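Local coordinates for ATP-dependent DNA helicase (Mycobacterium smegmatis, PDB 5V9X), which unwinds RNA:DNA hybrids as a 3'-to-5' helicase, using ATP hydrolysis to track along a single DNA strand, at residues 171-179 with 466-475; 203-214 with 482-492. All coordinates share one frame; numbering follows the deposited sequence.

Contact 1: residues 171-179 with 466-475; sequences FLMLTSAAR and QHTVAVAALE. With nucleotides of chain B.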
loop_
_atom_site.group_PDB
_atom_site.type_symbol
_atom_site.label_atom_id
_atom_site.label_comp_id
_atom_site.label_asym_id
_atom_site.label_seq_id
_atom_site.Cartn_x
_atom_site.Cartn_y
_atom_site.Cartn_z
ATOM N N PHE A 171 -2.762 18.668 3.453
ATOM C CA PHE A 171 -2.723 19.401 2.193
ATOM C C PHE A 171 -3.834 20.443 2.129
ATOM O O PHE A 171 -3.613 21.571 1.670
ATOM C CB PHE A 171 -2.831 18.408 1.036
ATOM C CG PHE A 171 -2.759 19.033 -0.328
ATOM C CD1 PHE A 171 -1.544 19.440 -0.856
ATOM C CD2 PHE A 171 -3.902 19.169 -1.100
ATOM C CE1 PHE A 171 -1.476 19.991 -2.119
ATOM C CE2 PHE A 171 -3.838 19.721 -2.362
ATOM C CZ PHE A 171 -2.625 20.130 -2.872
ATOM N N LEU A 172 -5.031 20.088 2.605
ATOM C CA LEU A 172 -6.159 21.014 2.548
ATOM C C LEU A 172 -5.937 22.218 3.456
ATOM O O LEU A 172 -6.210 23.357 3.061
ATOM C CB LEU A 172 -7.451 20.289 2.926
ATOM C CG LEU A 172 -7.804 19.083 2.052
ATOM C CD1 LEU A 172 -9.079 18.405 2.538
ATOM C CD2 LEU A 172 -7.938 19.502 0.600
ATOM N N MET A 173 -5.440 21.987 4.672
ATOM C CA MET A 173 -5.210 23.096 5.590
ATOM C C MET A 173 -4.122 24.025 5.068
ATOM O O MET A 173 -4.210 25.247 5.229
ATOM C CB MET A 173 -4.846 22.563 6.972
ATOM C CG MET A 173 -5.907 21.667 7.581
ATOM S SD MET A 173 -5.497 21.189 9.262
ATOM C CE MET A 173 -5.468 22.797 10.059
ATOM N N LEU A 174 -3.086 23.464 4.443
ATOM C CA LEU A 174 -2.028 24.283 3.864
ATOM C C LEU A 174 -2.501 25.060 2.642
ATOM O O LEU A 174 -1.831 26.015 2.231
ATOM C CB LEU A 174 -0.834 23.405 3.493
ATOM C CG LEU A 174 -0.091 22.780 4.672
ATOM C CD1 LEU A 174 0.816 21.659 4.195
ATOM C CD2 LEU A 174 0.702 23.840 5.415
ATOM N N THR A 175 -3.631 24.675 2.055
ATOM C CA THR A 175 -4.188 25.336 0.882
ATOM C C THR A 175 -5.468 26.086 1.247
ATOM O O THR A 175 -6.439 26.120 0.488
ATOM C CB THR A 175 -4.433 24.320 -0.233
ATOM O OG1 THR A 175 -3.328 23.409 -0.285
ATOM C CG2 THR A 175 -4.553 25.008 -1.589
ATOM N N SER A 176 -5.477 26.695 2.427
ATOM C CA SER A 176 -6.622 27.458 2.904
ATOM C C SER A 176 -6.149 28.344 4.047
ATOM O O SER A 176 -4.975 28.329 4.424
ATOM C CB SER A 176 -7.764 26.537 3.343
ATOM O OG SER A 176 -7.331 25.620 4.333
ATOM N N ALA A 177 -7.081 29.124 4.598
ATOM C CA ALA A 177 -6.765 29.989 5.727
ATOM C C ALA A 177 -6.444 29.209 6.996
ATOM O O ALA A 177 -5.978 29.812 7.969
ATOM C CB ALA A 177 -7.925 30.951 5.987
ATOM N N ALA A 178 -6.675 27.894 7.009
ATOM C CA ALA A 178 -6.367 27.087 8.182
ATOM C C ALA A 178 -4.870 26.984 8.441
ATOM O O ALA A 178 -4.471 26.668 9.568
ATOM C CB ALA A 178 -6.962 25.686 8.026
ATOM N N ARG A 179 -4.037 27.243 7.431
ATOM C CA ARG A 179 -2.592 27.139 7.601
ATOM C C ARG A 179 -2.051 28.132 8.621
ATOM O O ARG A 179 -0.949 27.925 9.145
ATOM C CB ARG A 179 -1.890 27.354 6.264
ATOM C CG ARG A 179 -2.049 28.762 5.725
ATOM C CD ARG A 179 -1.272 28.953 4.446
ATOM N NE ARG A 179 -1.543 30.253 3.842
ATOM C CZ ARG A 179 -1.028 30.658 2.688
ATOM N NH1 ARG A 179 -0.211 29.861 2.011
ATOM N NH2 ARG A 179 -1.329 31.857 2.208
ATOM N N GLN A 466 0.361 19.423 -9.042
ATOM C CA GLN A 466 -0.770 19.628 -8.142
ATOM C C GLN A 466 -0.406 20.591 -7.017
ATOM O O GLN A 466 -1.144 21.545 -6.741
ATOM C CB GLN A 466 -1.243 18.287 -7.578
ATOM C CG GLN A 466 -2.391 18.411 -6.589
ATOM C CD GLN A 466 -2.875 17.068 -6.076
ATOM O OE1 GLN A 466 -3.132 16.902 -4.883
ATOM N NE2 GLN A 466 -3.012 16.103 -6.981
ATOM N N HIS A 467 0.733 20.358 -6.355
ATOM C CA HIS A 467 1.178 21.273 -5.310
ATOM C C HIS A 467 1.423 22.668 -5.869
ATOM O O HIS A 467 1.163 23.668 -5.192
ATOM C CB HIS A 467 2.442 20.736 -4.637
ATOM C CG HIS A 467 2.175 19.780 -3.516
ATOM N ND1 HIS A 467 2.165 20.170 -2.194
ATOM C CD2 HIS A 467 1.908 18.453 -3.518
ATOM C CE1 HIS A 467 1.900 19.125 -1.429
ATOM N NE2 HIS A 467 1.740 18.070 -2.209
ATOM N N THR A 468 1.912 22.752 -7.109
ATOM C CA THR A 468 2.205 24.053 -7.703
ATOM C C THR A 468 0.943 24.896 -7.837
ATOM O O THR A 468 0.975 26.113 -7.619
ATOM C CB THR A 468 2.878 23.871 -9.063
ATOM O OG1 THR A 468 4.088 23.119 -8.905
ATOM C CG2 THR A 468 3.214 25.219 -9.671
ATOM N N VAL A 469 -0.181 24.270 -8.191
ATOM C CA VAL A 469 -1.448 24.991 -8.195
ATOM C C VAL A 469 -1.843 25.373 -6.775
ATOM O O VAL A 469 -2.366 26.468 -6.533
ATOM C CB VAL A 469 -2.544 24.153 -8.881
ATOM C CG1 VAL A 469 -3.881 24.888 -8.847
ATOM C CG2 VAL A 469 -2.149 23.829 -10.313
ATOM N N ALA A 470 -1.579 24.488 -5.810
ATOM C CA ALA A 470 -2.039 24.704 -4.445
ATOM C C ALA A 470 -1.188 25.728 -3.703
ATOM O O ALA A 470 -1.723 26.541 -2.941
ATOM C CB ALA A 470 -2.048 23.379 -3.685
ATOM N N VAL A 471 0.132 25.699 -3.902
ATOM C CA VAL A 471 0.999 26.641 -3.202
ATOM C C VAL A 471 0.743 28.064 -3.680
ATOM O O VAL A 471 0.927 29.023 -2.921
ATOM C CB VAL A 471 2.479 26.240 -3.371
ATOM C CG1 VAL A 471 2.909 26.358 -4.829
ATOM C CG2 VAL A 471 3.375 27.084 -2.474
ATOM N N ALA A 472 0.300 28.229 -4.924
ATOM C CA ALA A 472 0.035 29.541 -5.496
ATOM C C ALA A 472 -1.454 29.851 -5.589
ATOM O O ALA A 472 -1.834 30.807 -6.272
ATOM C CB ALA A 472 0.678 29.654 -6.880
ATOM N N ALA A 473 -2.303 29.070 -4.921
ATOM C CA ALA A 473 -3.742 29.300 -4.999
ATOM C C ALA A 473 -4.184 30.466 -4.126
ATOM O O ALA A 473 -5.207 31.099 -4.416
ATOM C CB ALA A 473 -4.499 28.035 -4.601
ATOM N N LEU A 474 -3.438 30.766 -3.067
ATOM C CA LEU A 474 -3.787 31.841 -2.150
ATOM C C LEU A 474 -2.923 33.080 -2.319
ATOM O O LEU A 474 -3.384 34.187 -2.021
ATOM C CB LEU A 474 -3.682 31.352 -0.703
ATOM C CG LEU A 474 -4.397 30.038 -0.391
ATOM C CD1 LEU A 474 -3.770 29.362 0.816
ATOM C CD2 LEU A 474 -5.880 30.277 -0.160
ATOM N N GLU A 475 -1.681 32.922 -2.780
ATOM C CA GLU A 475 -0.727 34.019 -2.891
ATOM C C GLU A 475 0.096 33.861 -4.165
ATOM O O GLU A 475 0.072 32.791 -4.786
ATOM C CB GLU A 475 0.192 34.056 -1.666
ATOM C CG GLU A 475 -0.531 33.956 -0.332
ATOM C CD GLU A 475 0.239 34.596 0.800
ATOM O OE1 GLU A 475 1.466 34.376 0.892
ATOM O OE2 GLU A 475 -0.385 35.334 1.592
ATOM P P DA B 13 -10.694 29.108 2.809
ATOM O OP1 DA B 13 -9.256 29.456 2.808
ATOM O OP2 DA B 13 -11.387 28.865 4.092
ATOM O "O5'" DA B 13 -11.498 30.243 2.031
ATOM C "C5'" DA B 13 -11.574 30.202 0.614
ATOM C "C4'" DA B 13 -12.752 31.013 0.114
ATOM O "O4'" DA B 13 -13.970 30.233 0.236
ATOM C "C3'" DA B 13 -13.006 32.312 0.872
ATOM O "O3'" DA B 13 -13.453 33.310 -0.028
ATOM C "C2'" DA B 13 -14.099 31.917 1.861
ATOM C "C1'" DA B 13 -14.903 30.924 1.041
ATOM N N9 DA B 13 -15.614 29.948 1.855
ATOM C C8 DA B 13 -15.364 29.623 3.159
ATOM N N7 DA B 13 -16.166 28.702 3.638
ATOM C C5 DA B 13 -16.998 28.402 2.573
ATOM C C6 DA B 13 -18.069 27.499 2.431
ATOM N N6 DA B 13 -18.496 26.702 3.417
ATOM N N1 DA B 13 -18.689 27.447 1.233
ATOM C C2 DA B 13 -18.258 28.247 0.249
ATOM N N3 DA B 13 -17.264 29.132 0.264
ATOM C C4 DA B 13 -16.671 29.161 1.467
ATOM P P DG B 12 -11.538 22.314 3.525
ATOM O OP1 DG B 12 -10.228 22.080 4.171
ATOM O OP2 DG B 12 -12.791 22.004 4.251
ATOM O "O5'" DG B 12 -11.586 23.836 3.071
ATOM C "C5'" DG B 12 -10.735 24.274 2.036
ATOM C "C4'" DG B 12 -11.297 25.511 1.381
ATOM O "O4'" DG B 12 -12.568 25.190 0.771
ATOM C "C3'" DG B 12 -11.547 26.674 2.338
ATOM O "O3'" DG B 12 -10.878 27.823 1.865
ATOM C "C2'" DG B 12 -13.070 26.853 2.341
ATOM C "C1'" DG B 12 -13.495 26.212 1.029
ATOM N N9 DG B 12 -14.819 25.603 1.087
ATOM C C8 DG B 12 -15.349 24.880 2.129
ATOM N N7 DG B 12 -16.558 24.447 1.898
ATOM C C5 DG B 12 -16.846 24.910 0.620
ATOM C C6 DG B 12 -18.013 24.750 -0.165
ATOM O O6 DG B 12 -19.057 24.151 0.126
ATOM N N1 DG B 12 -17.892 25.380 -1.402
ATOM C C2 DG B 12 -16.782 26.073 -1.827
ATOM N N2 DG B 12 -16.851 26.611 -3.055
ATOM N N3 DG B 12 -15.681 26.228 -1.102
ATOM C C4 DG B 12 -15.784 25.622 0.106
#
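Phe171 and His467 form an edge-to-face aromatic pair: CD1 and CE1 of the phenyl edge are directed at the imidazole face, the centroids lie 4.8 Å apart and the planes stand at 73°. The ring reaches helix 461-471 because Phe171 sets CG opposite its backbone N (chi1 -178°), and the apolar packing grows from the same ring, with Phe171 CZ 3.4 Å from Ala470 CB. The methyl of Thr175 rests against the carbonyl oxygen and CB of Ala470, their CA atoms being the nearest pair across the segments.

Two hydroxyls bond back onto carbonyls of helix 167-174. Thr175 OG1 donates to Phe171 O at 2.7 Å, and Ser176 OG to Leu172 O at 2.8 Å. The latter oxygen also accepts Thr175 N, the two donors arriving from opposite faces of its plane.

The charged part is looser. Leu474 CD1 sits centrally over one face of the Arg179 guanidinium, 3.6 Å from CZ, while Glu475 CG approaches its edge. The salt bridge from Arg179 NH2 to Glu475 OE2 is long at 3.7 Å, and the carboxylate stands nearly upright to the guanidinium.

The hydrogen bond to the DNA comes from the backbone: Ala177 N donates to OP1 of DA13 of chain B at 2.8 Å, while Leu172 and Ser176 pack on the strand. Helix 167-174 probably begins within motif Ib of superfamily 2 helicases, with this phosphate contact beyond its far end.

Helix 167-174 joins the DEAD/DEAH-box region to helix 461-471 of the winged-helix region, with helix 200-213 packed against Phe171 and His467, and helix 538-543 touching Leu172, Ser176 and Leu474.

Contact 2: residues 203-214 with 482-492; sequences AHLALSLERLDQ and WFDAVRRSAPF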
loop_
_atom_site.group_PDB
_atom_site.type_symbol
_atom_site.label_atom_id
_atom_site.label_comp_id
_atom_site.label_asym_id
_atom_site.label_seq_id
_atom_site.Cartn_x
_atom_site.Cartn_y
_atom_site.Cartn_z
ATOM N N ALA A 203 5.104 11.292 -1.672
ATOM C CA ALA A 203 5.655 12.453 -2.361
ATOM C C ALA A 203 4.741 13.657 -2.187
ATOM O O ALA A 203 5.205 14.779 -1.948
ATOM C CB ALA A 203 5.861 12.142 -3.841
ATOM N N HIS A 204 3.433 13.432 -2.304
ATOM C CA HIS A 204 2.444 14.432 -1.919
ATOM C C HIS A 204 2.676 14.894 -0.485
ATOM O O HIS A 204 2.674 16.097 -0.195
ATOM C CB HIS A 204 1.047 13.829 -2.091
ATOM C CG HIS A 204 -0.059 14.834 -2.152
ATOM N ND1 HIS A 204 -0.715 15.289 -1.029
ATOM C CD2 HIS A 204 -0.656 15.437 -3.207
ATOM C CE1 HIS A 204 -1.656 16.144 -1.388
ATOM N NE2 HIS A 204 -1.640 16.253 -2.705
ATOM N N LEU A 205 2.896 13.941 0.428
ATOM C CA LEU A 205 3.175 14.286 1.819
ATOM C C LEU A 205 4.529 14.973 1.963
ATOM O O LEU A 205 4.681 15.890 2.779
ATOM C CB LEU A 205 3.112 13.032 2.691
ATOM C CG LEU A 205 3.579 13.140 4.147
ATOM C CD1 LEU A 205 2.868 14.273 4.880
ATOM C CD2 LEU A 205 3.363 11.813 4.873
ATOM N N ALA A 206 5.523 14.545 1.179
ATOM C CA ALA A 206 6.847 15.153 1.262
ATOM C C ALA A 206 6.799 16.637 0.919
ATOM O O ALA A 206 7.499 17.448 1.534
ATOM C CB ALA A 206 7.820 14.421 0.340
ATOM N N LEU A 207 5.971 17.014 -0.058
ATOM C CA LEU A 207 5.870 18.418 -0.441
ATOM C C LEU A 207 5.037 19.216 0.555
ATOM O O LEU A 207 5.357 20.376 0.841
ATOM C CB LEU A 207 5.289 18.541 -1.849
ATOM C CG LEU A 207 6.223 18.129 -2.986
ATOM C CD1 LEU A 207 5.544 18.312 -4.332
ATOM C CD2 LEU A 207 7.519 18.924 -2.927
ATOM N N SER A 208 3.962 18.622 1.082
ATOM C CA SER A 208 3.180 19.291 2.118
ATOM C C SER A 208 4.062 19.698 3.292
ATOM O O SER A 208 3.957 20.820 3.801
ATOM C CB SER A 208 2.044 18.383 2.595
ATOM O OG SER A 208 1.046 18.234 1.601
ATOM N N LEU A 209 4.953 18.799 3.721
ATOM C CA LEU A 209 5.823 19.097 4.852
ATOM C C LEU A 209 6.815 20.211 4.530
ATOM O O LEU A 209 7.154 21.007 5.415
ATOM C CB LEU A 209 6.562 17.834 5.292
ATOM C CG LEU A 209 5.686 16.706 5.845
ATOM C CD1 LEU A 209 6.532 15.500 6.236
ATOM C CD2 LEU A 209 4.851 17.192 7.027
ATOM N N GLU A 210 7.292 20.290 3.285
ATOM C CA GLU A 210 8.182 21.389 2.919
ATOM C C GLU A 210 7.425 22.708 2.846
ATOM O O GLU A 210 7.957 23.759 3.222
ATOM C CB GLU A 210 8.879 21.093 1.592
ATOM C CG GLU A 210 9.965 20.029 1.674
ATOM C CD GLU A 210 11.094 20.403 2.624
ATOM O OE1 GLU A 210 11.674 19.486 3.247
ATOM O OE2 GLU A 210 11.405 21.608 2.748
ATOM N N ARG A 211 6.180 22.675 2.362
ATOM C CA ARG A 211 5.338 23.866 2.407
ATOM C C ARG A 211 5.075 24.296 3.845
ATOM O O ARG A 211 4.974 25.493 4.137
ATOM C CB ARG A 211 4.026 23.610 1.670
ATOM C CG ARG A 211 4.184 23.430 0.170
ATOM C CD ARG A 211 2.888 22.963 -0.471
ATOM N NE ARG A 211 1.765 23.841 -0.156
ATOM C CZ ARG A 211 0.505 23.589 -0.498
ATOM N NH1 ARG A 211 0.208 22.484 -1.166
ATOM N NH2 ARG A 211 -0.459 24.438 -0.172
ATOM N N LEU A 212 4.958 23.329 4.760
ATOM C CA LEU A 212 4.851 23.656 6.178
ATOM C C LEU A 212 6.099 24.381 6.667
ATOM O O LEU A 212 6.011 25.467 7.252
ATOM C CB LEU A 212 4.619 22.382 6.993
ATOM C CG LEU A 212 4.606 22.536 8.518
ATOM C CD1 LEU A 212 3.375 23.301 8.981
ATOM C CD2 LEU A 212 4.687 21.182 9.199
ATOM N N ASP A 213 7.277 23.797 6.415
ATOM C CA ASP A 213 8.528 24.381 6.890
ATOM C C ASP A 213 8.711 25.819 6.420
ATOM O O ASP A 213 9.405 26.603 7.078
ATOM C CB ASP A 213 9.711 23.523 6.433
ATOM C CG ASP A 213 9.846 22.239 7.229
ATOM O OD1 ASP A 213 9.090 22.064 8.207
ATOM O OD2 ASP A 213 10.710 21.404 6.879
ATOM N N GLN A 214 8.100 26.187 5.293
ATOM C CA GLN A 214 8.163 27.567 4.829
ATOM C C GLN A 214 7.203 28.490 5.569
ATOM O O GLN A 214 7.305 29.712 5.414
ATOM C CB GLN A 214 7.891 27.635 3.325
ATOM C CG GLN A 214 9.000 27.028 2.478
ATOM C CD GLN A 214 10.383 27.505 2.894
ATOM O OE1 GLN A 214 11.292 26.700 3.098
ATOM N NE2 GLN A 214 10.549 28.819 3.016
ATOM N N TRP A 482 9.884 28.302 -4.842
ATOM C CA TRP A 482 9.145 27.050 -4.954
ATOM C C TRP A 482 10.053 25.922 -5.429
ATOM O O TRP A 482 9.927 24.782 -4.972
ATOM C CB TRP A 482 7.949 27.232 -5.891
ATOM C CG TRP A 482 7.103 25.999 -6.103
ATOM C CD1 TRP A 482 6.647 25.520 -7.298
ATOM C CD2 TRP A 482 6.611 25.098 -5.098
ATOM N NE1 TRP A 482 5.905 24.382 -7.102
ATOM C CE2 TRP A 482 5.868 24.099 -5.761
ATOM C CE3 TRP A 482 6.727 25.036 -3.705
ATOM C CZ2 TRP A 482 5.247 23.053 -5.080
ATOM C CZ3 TRP A 482 6.110 23.996 -3.032
ATOM C CH2 TRP A 482 5.379 23.020 -3.720
ATOM N N PHE A 483 10.990 26.228 -6.330
ATOM C CA PHE A 483 11.967 25.227 -6.747
ATOM C C PHE A 483 12.911 24.868 -5.603
ATOM O O PHE A 483 13.270 23.697 -5.433
ATOM C CB PHE A 483 12.751 25.735 -7.955
ATOM C CG PHE A 483 13.725 24.735 -8.518
ATOM C CD1 PHE A 483 13.274 23.570 -9.120
ATOM C CD2 PHE A 483 15.091 24.968 -8.461
ATOM C CE1 PHE A 483 14.168 22.652 -9.644
ATOM C CE2 PHE A 483 15.988 24.054 -8.985
ATOM C CZ PHE A 483 15.526 22.895 -9.576
ATOM N N ASP A 484 13.315 25.861 -4.806
ATOM C CA ASP A 484 14.216 25.597 -3.686
ATOM C C ASP A 484 13.561 24.695 -2.648
ATOM O O ASP A 484 14.223 23.835 -2.058
ATOM C CB ASP A 484 14.658 26.911 -3.042
ATOM C CG ASP A 484 15.534 27.744 -3.954
ATOM O OD1 ASP A 484 16.305 27.156 -4.745
ATOM O OD2 ASP A 484 15.456 28.989 -3.878
ATOM N N ALA A 485 12.262 24.884 -2.405
ATOM C CA ALA A 485 11.563 24.046 -1.436
ATOM C C ALA A 485 11.322 22.648 -1.990
ATOM O O ALA A 485 11.445 21.656 -1.263
ATOM C CB ALA A 485 10.242 24.700 -1.036
ATOM N N VAL A 486 10.983 22.555 -3.278
ATOM C CA VAL A 486 10.715 21.261 -3.900
ATOM C C VAL A 486 11.940 20.358 -3.813
ATOM O O VAL A 486 11.828 19.168 -3.489
ATOM C CB VAL A 486 10.253 21.468 -5.354
ATOM C CG1 VAL A 486 10.431 20.206 -6.163
ATOM C CG2 VAL A 486 8.800 21.901 -5.382
ATOM N N ARG A 487 13.126 20.907 -4.083
ATOM C CA ARG A 487 14.342 20.104 -4.035
ATOM C C ARG A 487 14.725 19.696 -2.619
ATOM O O ARG A 487 15.538 18.779 -2.454
ATOM C CB ARG A 487 15.506 20.855 -4.678
ATOM C CG ARG A 487 15.455 20.914 -6.193
ATOM C CD ARG A 487 16.846 21.124 -6.762
ATOM N NE ARG A 487 17.341 19.937 -7.455
ATOM C CZ ARG A 487 18.621 19.723 -7.742
ATOM N NH1 ARG A 487 19.540 20.610 -7.387
ATOM N NH2 ARG A 487 18.984 18.618 -8.379
ATOM N N ARG A 488 14.177 20.356 -1.594
ATOM C CA ARG A 488 14.482 19.951 -0.226
ATOM C C ARG A 488 13.780 18.649 0.140
ATOM O O ARG A 488 14.254 17.913 1.014
ATOM C CB ARG A 488 14.111 21.065 0.755
ATOM C CG ARG A 488 15.177 22.143 0.878
ATOM C CD ARG A 488 14.903 23.095 2.033
ATOM N NE ARG A 488 13.849 24.058 1.725
ATOM C CZ ARG A 488 14.068 25.266 1.217
ATOM N NH1 ARG A 488 15.306 25.664 0.956
ATOM N NH2 ARG A 488 13.049 26.077 0.967
ATOM N N SER A 489 12.664 18.343 -0.517
ATOM C CA SER A 489 12.004 17.065 -0.314
ATOM C C SER A 489 12.851 15.933 -0.898
ATOM O O SER A 489 13.808 16.152 -1.646
ATOM C CB SER A 489 10.615 17.071 -0.951
ATOM O OG SER A 489 10.700 17.206 -2.360
ATOM N N ALA A 490 12.484 14.708 -0.547
ATOM C CA ALA A 490 13.200 13.524 -1.008
ATOM C C ALA A 490 12.890 13.156 -2.462
ATOM O O ALA A 490 13.826 12.878 -3.223
ATOM C CB ALA A 490 12.904 12.335 -0.091
ATOM N N PRO A 491 11.620 13.127 -2.898
ATOM C CA PRO A 491 11.339 12.665 -4.269
ATOM C C PRO A 491 11.813 13.615 -5.356
ATOM O O PRO A 491 11.774 13.240 -6.535
ATOM C CB PRO A 491 9.809 12.531 -4.297
ATOM C CG PRO A 491 9.378 12.569 -2.875
ATOM C CD PRO A 491 10.367 13.446 -2.192
ATOM N N PHE A 492 12.250 14.826 -5.009
ATOM C CA PHE A 492 12.666 15.812 -6.001
ATOM C C PHE A 492 14.081 16.320 -5.750
ATOM O O PHE A 492 14.450 17.388 -6.248
ATOM C CB PHE A 492 11.679 16.979 -6.032
ATOM C CG PHE A 492 10.268 16.574 -6.363
ATOM C CD1 PHE A 492 9.855 16.466 -7.681
ATOM C CD2 PHE A 492 9.356 16.305 -5.357
ATOM C CE1 PHE A 492 8.559 16.098 -7.989
ATOM C CE2 PHE A 492 8.058 15.934 -5.658
ATOM C CZ PHE A 492 7.660 15.833 -6.975
#
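Glu210 and Arg488 meet through bent chains: the glutamate folds at chi2 (-60°), laying its carboxylate beside Arg488 CB, and the arginine folds at chi3 (-76°), returning its guanidinium edge toward the acid. The resulting salt bridge is long, with Glu210 OE2 3.6 Å from Arg488 NE. Glu210 OE1 belongs to another partner, Arg222, so the acid stands between two arginines, which would probably favour its charged form. Exposed Gln214 brings OE1 to 2.8 Å from Arg488 NH2, and one face of the guanidinium is covered by Asp484 O of its own helix.

Helix 200-213 connects the parallel strands 187-191 and 221-226, as the main helix of a beta-alpha-beta crossover in the first RecA-like domain. Helix 479-488, from the winged-helix region, packs on its outer side; the axes of residues 203-213 and 482-488 come within 9.0 Å, their N-to-C directions 126° apart. Ala485 lies opposite Glu210 and Ala206 opposite Ser489, where small side chains are consistent with the close approach.

Leu207 fills the middle. Its CD1 lies 3.7 Å from CE2 of Phe492, the side chains crossing at about a right angle, while CD2 comes 4.1 Å from Val486 CG2. Ser489 turns its hydroxyl back onto Val486 O, a bond lying in the carbonyl plane, and the hydroxyl lies against Leu207 CD2.

Toward the start of helix 200-213, Pro491 CG rests 3.7 Å from Ala203 CB, and its CD abuts the methyl of Ala206. Toward the other end, the aliphatic stem of Arg211 crosses the six-membered ring of Trp482 at a slant, CG 3.8 Å from CZ3.

The two contacts, with centres 13 Å apart, are parts of one interface in which helices 167-174 and 200-213 receive helices 461-471 and 479-488. Polar bonds stitch them together: His204 NE2 of contact 2 lies 2.7 Å from Gln466 OE1 of contact 1, and Trp482 NE1 lies 2.9 Å from Thr468 OG1, both probable hydrogen bonds. Arg211 crosses as well, its NH2 bonded to the Thr175 hydroxyl while NH1 packs on Phe171. Relative to the DNA, the contacts form successive layers: contact 1 holds a backbone phosphate directly, whereas the nearest atom of contact 2 remains about 9 Å from the nucleic acid.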